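Local coordinates for negative regulator of ofd1 (Schizosaccharomyces pombe, PDB 3QTM), which is required for correct translation termination, inhibits ofd1 directly and stabilises the N-terminal transcription factor domain of sre1 for hypoxic gene expression, at residues Pro289-Met300 with Ser329-Phe340. Numbering follows the deposited sequence.
Sequences PERLLKLADIKM and SGVELSPDYVEF
Y337 reaches from the first turn of helix 335-343 to D297, L293 and M300 of helix 292-305 in the C-terminal part of this tetratricopeptide-repeat-like, all-helical fold. Helix 309-328 connects the two elements and ends in a Schellman motif with G330 as C-prime residue; at its positive phi a side chain would jam against the carbonyl O of S329, which suits glycine. S329 and V331 then pass beside P289 and E290, and S334 stands at the N-cap of helix 335-343, its OG taking a weak bond from Y337 N. The axes of 292-300 and 335-340 come within 12.6 Å at an angle of 62°. Y337, long and with a polar end, suits this distance.

The one hydrogen bond across the contact runs from Y337 OH to D297 OD1, 2.5 Å, on the syn lone pair of that oxygen. Carboxylate and ring planes lie 15° apart, nearly coplanar, with OD1 at the ring edge. With CG anti to the carbonyl carbon (chi1 -62°), the short acid is brought to the hydroxyl.

Apolar contacts fill in around this bond. L293 CD2 makes a CH-pi contact 4.1 Å from the Y337 ring centroid, almost on the ring normal, and also touches L333 CD2; its branched end serves both neighbours. Nearer the helix start, V331 divides its methyls: CG1 faces L293 CD1, while CG2 packs 3.5 Å from P289 CB. I323 of helix 309-328 touches A296, L333 and Y337.

M300, a selenomethionine, closes the other end with a Met-aromatic contact: SE lies over one face of F340, 4.2 Å from the centroid. Its chain bends at chi3, bringing CE to the Y337 ring edge, 3.6 Å from CE1.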
ATOM      1  N   PRO A 289     -19.259 -16.686   1.293  1.00 32.45           N
ATOM      2  CA  PRO A 289     -20.604 -16.126   1.102  1.00 36.23           C
ATOM      3  C   PRO A 289     -20.725 -14.694   1.592  1.00 30.98           C
ATOM      4  O   PRO A 289     -21.505 -13.934   1.027  1.00 34.65           O
ATOM      5  CB  PRO A 289     -21.507 -17.039   1.949  1.00 35.13           C
ATOM      6  CG  PRO A 289     -20.687 -18.242   2.269  1.00 36.65           C
ATOM      7  CD  PRO A 289     -19.252 -17.809   2.244  1.00 34.22           C
ATOM      8  N   GLU A 290     -19.980 -14.325   2.627  1.00 29.75           N
ATOM      9  CA  GLU A 290     -20.118 -12.978   3.176  1.00 34.59           C
ATOM     10  C   GLU A 290     -19.618 -11.908   2.189  1.00 31.64           C
ATOM     11  O   GLU A 290     -20.002 -10.743   2.276  1.00 28.95           O
ATOM     12  CB  GLU A 290     -19.431 -12.853   4.543  1.00 33.84           C
ATOM     13  CG  GLU A 290     -17.931 -12.571   4.490  1.00 35.49           C
ATOM     14  CD  GLU A 290     -17.100 -13.785   4.077  1.00 40.01           C
ATOM     15  OE1 GLU A 290     -17.644 -14.914   4.033  1.00 37.54           O
ATOM     16  OE2 GLU A 290     -15.889 -13.612   3.802  1.00 44.15           O
ATOM     17  N   ARG A 291     -18.779 -12.316   1.246  1.00 30.06           N
ATOM     18  CA  ARG A 291     -18.299 -11.392   0.226  1.00 31.87           C
ATOM     19  C   ARG A 291     -19.444 -10.847  -0.632  1.00 31.82           C
ATOM     20  O   ARG A 291     -19.374  -9.724  -1.136  1.00 29.22           O
ATOM     21  CB  ARG A 291     -17.239 -12.064  -0.645  1.00 29.92           C
ATOM     22  CG  ARG A 291     -15.932 -12.358   0.108  1.00 31.48           C
ATOM     23  CD  ARG A 291     -14.806 -12.709  -0.861  1.00 33.74           C
ATOM     24  NE  ARG A 291     -13.578 -13.061  -0.160  1.00 37.23           N
ATOM     25  CZ  ARG A 291     -12.765 -12.181   0.424  1.00 41.12           C
ATOM     26  NH1 ARG A 291     -13.051 -10.879   0.404  1.00 33.89           N
ATOM     27  NH2 ARG A 291     -11.665 -12.610   1.034  1.00 41.08           N
ATOM     28  N   LEU A 292     -20.508 -11.635  -0.776  1.00 32.15           N
ATOM     29  CA  LEU A 292     -21.647 -11.224  -1.603  1.00 30.11           C
ATOM     30  C   LEU A 292     -22.245  -9.893  -1.136  1.00 29.68           C
ATOM     31  O   LEU A 292     -22.771  -9.133  -1.943  1.00 31.01           O
ATOM     32  CB  LEU A 292     -22.701 -12.334  -1.669  1.00 31.83           C
ATOM     33  CG  LEU A 292     -22.246 -13.573  -2.452  1.00 34.44           C
ATOM     34  CD1 LEU A 292     -23.015 -14.812  -2.045  1.00 36.88           C
ATOM     35  CD2 LEU A 292     -22.334 -13.338  -3.961  1.00 33.39           C
ATOM     36  N   LEU A 293     -22.132  -9.593   0.155  1.00 29.70           N
ATOM     37  CA  LEU A 293     -22.608  -8.303   0.657  1.00 29.75           C
ATOM     38  C   LEU A 293     -21.807  -7.125   0.092  1.00 30.59           C
ATOM     39  O   LEU A 293     -22.360  -6.061  -0.130  1.00 31.48           O
ATOM     40  CB  LEU A 293     -22.588  -8.261   2.184  1.00 31.09           C
ATOM     41  CG  LEU A 293     -23.406  -9.354   2.875  1.00 34.41           C
ATOM     42  CD1 LEU A 293     -23.326  -9.188   4.401  1.00 34.06           C
ATOM     43  CD2 LEU A 293     -24.861  -9.339   2.376  1.00 34.58           C
ATOM     44  N   LYS A 294     -20.509  -7.317  -0.128  1.00 28.15           N
ATOM     45  CA  LYS A 294     -19.685  -6.291  -0.766  1.00 29.15           C
ATOM     46  C   LYS A 294     -20.127  -6.046  -2.211  1.00 28.39           C
ATOM     47  O   LYS A 294     -20.179  -4.904  -2.676  1.00 27.29           O
ATOM     48  CB  LYS A 294     -18.204  -6.676  -0.727  1.00 29.55           C
ATOM     49  CG  LYS A 294     -17.291  -5.682  -1.436  1.00 33.28           C
ATOM     50  CD  LYS A 294     -17.555  -4.264  -0.946  1.00 36.64           C
ATOM     51  CE  LYS A 294     -16.484  -3.294  -1.415  1.00 38.78           C
ATOM     52  NZ  LYS A 294     -15.170  -3.641  -0.819  1.00 48.71           N
ATOM     53  N   LEU A 295     -20.449  -7.123  -2.916  1.00 29.42           N
ATOM     54  CA  LEU A 295     -21.004  -7.005  -4.264  1.00 29.07           C
ATOM     55  C   LEU A 295     -22.316  -6.226  -4.209  1.00 30.47           C
ATOM     56  O   LEU A 295     -22.537  -5.294  -4.983  1.00 28.38           O
ATOM     57  CB  LEU A 295     -21.226  -8.394  -4.881  1.00 27.06           C
ATOM     58  CG  LEU A 295     -22.043  -8.439  -6.180  1.00 33.96           C
ATOM     59  CD1 LEU A 295     -21.436  -7.526  -7.257  1.00 29.18           C
ATOM     60  CD2 LEU A 295     -22.191  -9.868  -6.698  1.00 29.73           C
ATOM     61  N   ALA A 296     -23.175  -6.607  -3.271  1.00 30.96           N
ATOM     62  CA  ALA A 296     -24.452  -5.936  -3.082  1.00 30.87           C
ATOM     63  C   ALA A 296     -24.296  -4.421  -2.903  1.00 32.78           C
ATOM     64  O   ALA A 296     -25.033  -3.642  -3.513  1.00 31.66           O
ATOM     65  CB  ALA A 296     -25.200  -6.550  -1.898  1.00 31.12           C
ATOM     66  N   ASP A 297     -23.340  -4.000  -2.072  1.00 32.97           N
ATOM     67  CA  ASP A 297     -23.117  -2.572  -1.831  1.00 30.57           C
ATOM     68  C   ASP A 297     -22.687  -1.831  -3.093  1.00 30.82           C
ATOM     69  O   ASP A 297     -23.116  -0.709  -3.337  1.00 30.00           O
ATOM     70  CB  ASP A 297     -22.061  -2.358  -0.750  1.00 34.12           C
ATOM     71  CG  ASP A 297     -22.475  -2.931   0.598  1.00 39.36           C
ATOM     72  OD1 ASP A 297     -23.692  -3.122   0.831  1.00 40.28           O
ATOM     73  OD2 ASP A 297     -21.571  -3.184   1.425  1.00 42.38           O
ATOM     74  N   ILE A 298     -21.818  -2.454  -3.879  1.00 29.83           N
ATOM     75  CA  ILE A 298     -21.372  -1.862  -5.138  1.00 30.87           C
ATOM     76  C   ILE A 298     -22.546  -1.710  -6.114  1.00 32.30           C
ATOM     77  O   ILE A 298     -22.709  -0.674  -6.756  1.00 31.29           O
ATOM     78  CB  ILE A 298     -20.269  -2.718  -5.780  1.00 27.39           C
ATOM     79  CG1 ILE A 298     -19.045  -2.782  -4.851  1.00 27.82           C
ATOM     80  CG2 ILE A 298     -19.890  -2.174  -7.152  1.00 30.10           C
ATOM     81  CD1 ILE A 298     -18.013  -3.823  -5.269  1.00 27.21           C
ATOM     82  N   LYS A 299     -23.367  -2.749  -6.218  1.00 30.33           N
ATOM     83  CA  LYS A 299     -24.538  -2.696  -7.083  1.00 31.87           C
ATOM     84  C   LYS A 299     -25.545  -1.635  -6.627  1.00 32.95           C
ATOM     85  O   LYS A 299     -26.166  -0.966  -7.451  1.00 32.26           O
ATOM     86  CB  LYS A 299     -25.195  -4.071  -7.150  1.00 30.07           C
ATOM     87  CG  LYS A 299     -24.324  -5.126  -7.830  1.00 32.71           C
ATOM     88  CD  LYS A 299     -24.159  -4.855  -9.333  1.00 29.50           C
ATOM     89  CE  LYS A 299     -23.413  -5.999 -10.026  1.00 30.98           C
ATOM     90  NZ  LYS A 299     -23.275  -5.788 -11.501  1.00 28.84           N
HETATM   91  N   MSE A 300     -25.696  -1.479  -5.315  1.00 31.30           N
HETATM   92  CA  MSE A 300     -26.602  -0.474  -4.767  1.00 33.39           C
HETATM   93  C   MSE A 300     -26.110   0.944  -5.035  1.00 34.36           C
HETATM   94  O   MSE A 300     -26.908   1.848  -5.250  1.00 35.11           O
HETATM   95  CB  MSE A 300     -26.807  -0.685  -3.269  1.00 34.19           C
HETATM   96  CG  MSE A 300     -27.759  -1.816  -2.936  1.00 41.26           C
HETATM   97 SE   MSE A 300     -27.837  -2.166  -1.007  1.00 73.96          SE
HETATM   98  CE  MSE A 300     -26.519  -3.575  -0.834  1.00 41.78           C
ATOM     99  N   SER A 329     -26.800 -18.776   2.749  1.00 32.51           N
ATOM    100  CA  SER A 329     -25.535 -19.467   2.967  1.00 33.30           C
ATOM    101  C   SER A 329     -25.051 -19.256   4.394  1.00 32.73           C
ATOM    102  O   SER A 329     -23.894 -19.518   4.703  1.00 34.76           O
ATOM    103  CB  SER A 329     -24.470 -18.978   1.976  1.00 34.03           C
ATOM    104  OG  SER A 329     -24.725 -19.479   0.680  1.00 36.12           O
ATOM    105  N   GLY A 330     -25.933 -18.763   5.258  1.00 31.92           N
ATOM    106  CA  GLY A 330     -25.645 -18.725   6.678  1.00 32.55           C
ATOM    107  C   GLY A 330     -25.031 -17.428   7.147  1.00 35.00           C
ATOM    108  O   GLY A 330     -24.676 -17.290   8.313  1.00 33.62           O
ATOM    109  N   VAL A 331     -24.911 -16.466   6.241  1.00 31.03           N
ATOM    110  CA  VAL A 331     -24.393 -15.158   6.613  1.00 36.20           C
ATOM    111  C   VAL A 331     -25.464 -14.343   7.333  1.00 35.03           C
ATOM    112  O   VAL A 331     -26.594 -14.235   6.863  1.00 33.75           O
ATOM    113  CB  VAL A 331     -23.893 -14.367   5.376  1.00 35.21           C
ATOM    114  CG1 VAL A 331     -23.301 -13.043   5.811  1.00 34.17           C
ATOM    115  CG2 VAL A 331     -22.864 -15.183   4.597  1.00 31.23           C
ATOM    116  N   GLU A 332     -25.101 -13.762   8.471  1.00 36.59           N
ATOM    117  CA  GLU A 332     -26.028 -12.928   9.225  1.00 40.99           C
ATOM    118  C   GLU A 332     -26.251 -11.593   8.529  1.00 41.46           C
ATOM    119  O   GLU A 332     -25.295 -10.906   8.175  1.00 38.61           O
ATOM    120  CB  GLU A 332     -25.502 -12.665  10.637  1.00 41.45           C
ATOM    121  CG  GLU A 332     -26.098 -11.405  11.243  1.00 49.11           C
ATOM    122  CD  GLU A 332     -25.930 -11.311  12.749  1.00 61.66           C
ATOM    123  OE1 GLU A 332     -25.382 -12.260  13.359  1.00 62.25           O
ATOM    124  OE2 GLU A 332     -26.355 -10.278  13.319  1.00 64.01           O
ATOM    125  N   LEU A 333     -27.510 -11.223   8.345  1.00 42.22           N
ATOM    126  CA  LEU A 333     -27.838  -9.943   7.733  1.00 43.63           C
ATOM    127  C   LEU A 333     -28.107  -8.865   8.778  1.00 44.93           C
ATOM    128  O   LEU A 333     -28.827  -9.095   9.744  1.00 47.10           O
ATOM    129  CB  LEU A 333     -29.057 -10.074   6.812  1.00 41.40           C
ATOM    130  CG  LEU A 333     -28.906 -10.986   5.600  1.00 40.52           C
ATOM    131  CD1 LEU A 333     -30.117 -10.868   4.696  1.00 39.51           C
ATOM    132  CD2 LEU A 333     -27.631 -10.654   4.841  1.00 38.28           C
ATOM    133  N   SER A 334     -27.525  -7.688   8.572  1.00 45.14           N
ATOM    134  CA  SER A 334     -27.888  -6.511   9.344  1.00 48.45           C
ATOM    135  C   SER A 334     -29.305  -6.077   8.969  1.00 52.63           C
ATOM    136  O   SER A 334     -29.785  -6.385   7.878  1.00 51.75           O
ATOM    137  CB  SER A 334     -26.917  -5.370   9.050  1.00 51.35           C
ATOM    138  OG  SER A 334     -27.183  -4.804   7.775  1.00 55.05           O
ATOM    139  N   PRO A 335     -29.979  -5.353   9.875  1.00 55.52           N
ATOM    140  CA  PRO A 335     -31.323  -4.832   9.604  1.00 57.72           C
ATOM    141  C   PRO A 335     -31.360  -4.079   8.276  1.00 58.43           C
ATOM    142  O   PRO A 335     -32.363  -4.127   7.566  1.00 59.09           O
ATOM    143  CB  PRO A 335     -31.563  -3.860  10.766  1.00 56.49           C
ATOM    144  CG  PRO A 335     -30.715  -4.376  11.863  1.00 58.26           C
ATOM    145  CD  PRO A 335     -29.494  -4.967  11.211  1.00 57.09           C
ATOM    146  N   ASP A 336     -30.269  -3.395   7.956  1.00 59.45           N
ATOM    147  CA  ASP A 336     -30.156  -2.659   6.704  1.00 60.64           C
ATOM    148  C   ASP A 336     -30.379  -3.573   5.512  1.00 57.70           C
ATOM    149  O   ASP A 336     -31.233  -3.307   4.662  1.00 57.88           O
ATOM    150  CB  ASP A 336     -28.782  -1.992   6.596  1.00 63.31           C
ATOM    151  CG  ASP A 336     -28.717  -0.668   7.339  1.00 76.48           C
ATOM    152  OD1 ASP A 336     -29.745  -0.257   7.925  1.00 75.76           O
ATOM    153  OD2 ASP A 336     -27.639  -0.034   7.334  1.00 82.54           O
ATOM    154  N   TYR A 337     -29.600  -4.647   5.447  1.00 53.09           N
ATOM    155  CA  TYR A 337     -29.720  -5.583   4.341  1.00 50.25           C
ATOM    156  C   TYR A 337     -31.069  -6.261   4.421  1.00 51.34           C
ATOM    157  O   TYR A 337     -31.709  -6.521   3.400  1.00 53.46           O
ATOM    158  CB  TYR A 337     -28.598  -6.619   4.374  1.00 46.11           C
ATOM    159  CG  TYR A 337     -27.247  -6.068   3.973  1.00 45.45           C
ATOM    160  CD1 TYR A 337     -27.005  -5.635   2.671  1.00 42.01           C
ATOM    161  CD2 TYR A 337     -26.210  -5.984   4.894  1.00 45.79           C
ATOM    162  CE1 TYR A 337     -25.768  -5.132   2.299  1.00 37.66           C
ATOM    163  CE2 TYR A 337     -24.970  -5.479   4.531  1.00 43.76           C
ATOM    164  CZ  TYR A 337     -24.758  -5.058   3.236  1.00 39.17           C
ATOM    165  OH  TYR A 337     -23.527  -4.567   2.885  1.00 40.20           O
ATOM    166  N   VAL A 338     -31.507  -6.531   5.646  1.00 52.56           N
ATOM    167  CA  VAL A 338     -32.774  -7.212   5.866  1.00 54.03           C
ATOM    168  C   VAL A 338     -33.935  -6.437   5.254  1.00 55.46           C
ATOM    169  O   VAL A 338     -34.756  -7.006   4.535  1.00 54.94           O
ATOM    170  CB  VAL A 338     -33.052  -7.443   7.363  1.00 53.18           C
ATOM    171  CG1 VAL A 338     -34.478  -7.919   7.558  1.00 52.52           C
ATOM    172  CG2 VAL A 338     -32.068  -8.452   7.935  1.00 50.52           C
ATOM    173  N   GLU A 339     -33.993  -5.138   5.529  1.00 54.10           N
ATOM    174  CA  GLU A 339     -35.080  -4.305   5.021  1.00 59.58           C
ATOM    175  C   GLU A 339     -34.984  -4.075   3.514  1.00 61.72           C
ATOM    176  O   GLU A 339     -36.007  -3.955   2.838  1.00 60.59           O
ATOM    177  CB  GLU A 339     -35.143  -2.965   5.760  1.00 64.65           C
ATOM    178  CG  GLU A 339     -33.972  -2.035   5.488  1.00 66.64           C
ATOM    179  CD  GLU A 339     -33.908  -0.880   6.478  1.00 75.62           C
ATOM    180  OE1 GLU A 339     -34.979  -0.436   6.949  1.00 81.52           O
ATOM    181  OE2 GLU A 339     -32.785  -0.420   6.790  1.00 78.67           O
ATOM    182  N   PHE A 340     -33.761  -4.016   2.990  1.00 58.80           N
ATOM    183  CA  PHE A 340     -33.581  -3.829   1.555  1.00 55.22           C
ATOM    184  C   PHE A 340     -34.252  -4.941   0.767  1.00 56.43           C
ATOM    185  O   PHE A 340     -34.833  -4.692  -0.290  1.00 58.88           O
ATOM    186  CB  PHE A 340     -32.104  -3.761   1.167  1.00 51.68           C
ATOM    187  CG  PHE A 340     -31.881  -3.749  -0.318  1.00 48.37           C
ATOM    188  CD1 PHE A 340     -31.741  -4.935  -1.023  1.00 47.21           C
ATOM    189  CD2 PHE A 340     -31.840  -2.551  -1.019  1.00 49.63           C
ATOM    190  CE1 PHE A 340     -31.550  -4.930  -2.403  1.00 45.92           C
ATOM    191  CE2 PHE A 340     -31.646  -2.536  -2.398  1.00 46.42           C
ATOM    192  CZ  PHE A 340     -31.501  -3.726  -3.091  1.00 41.62           C
TER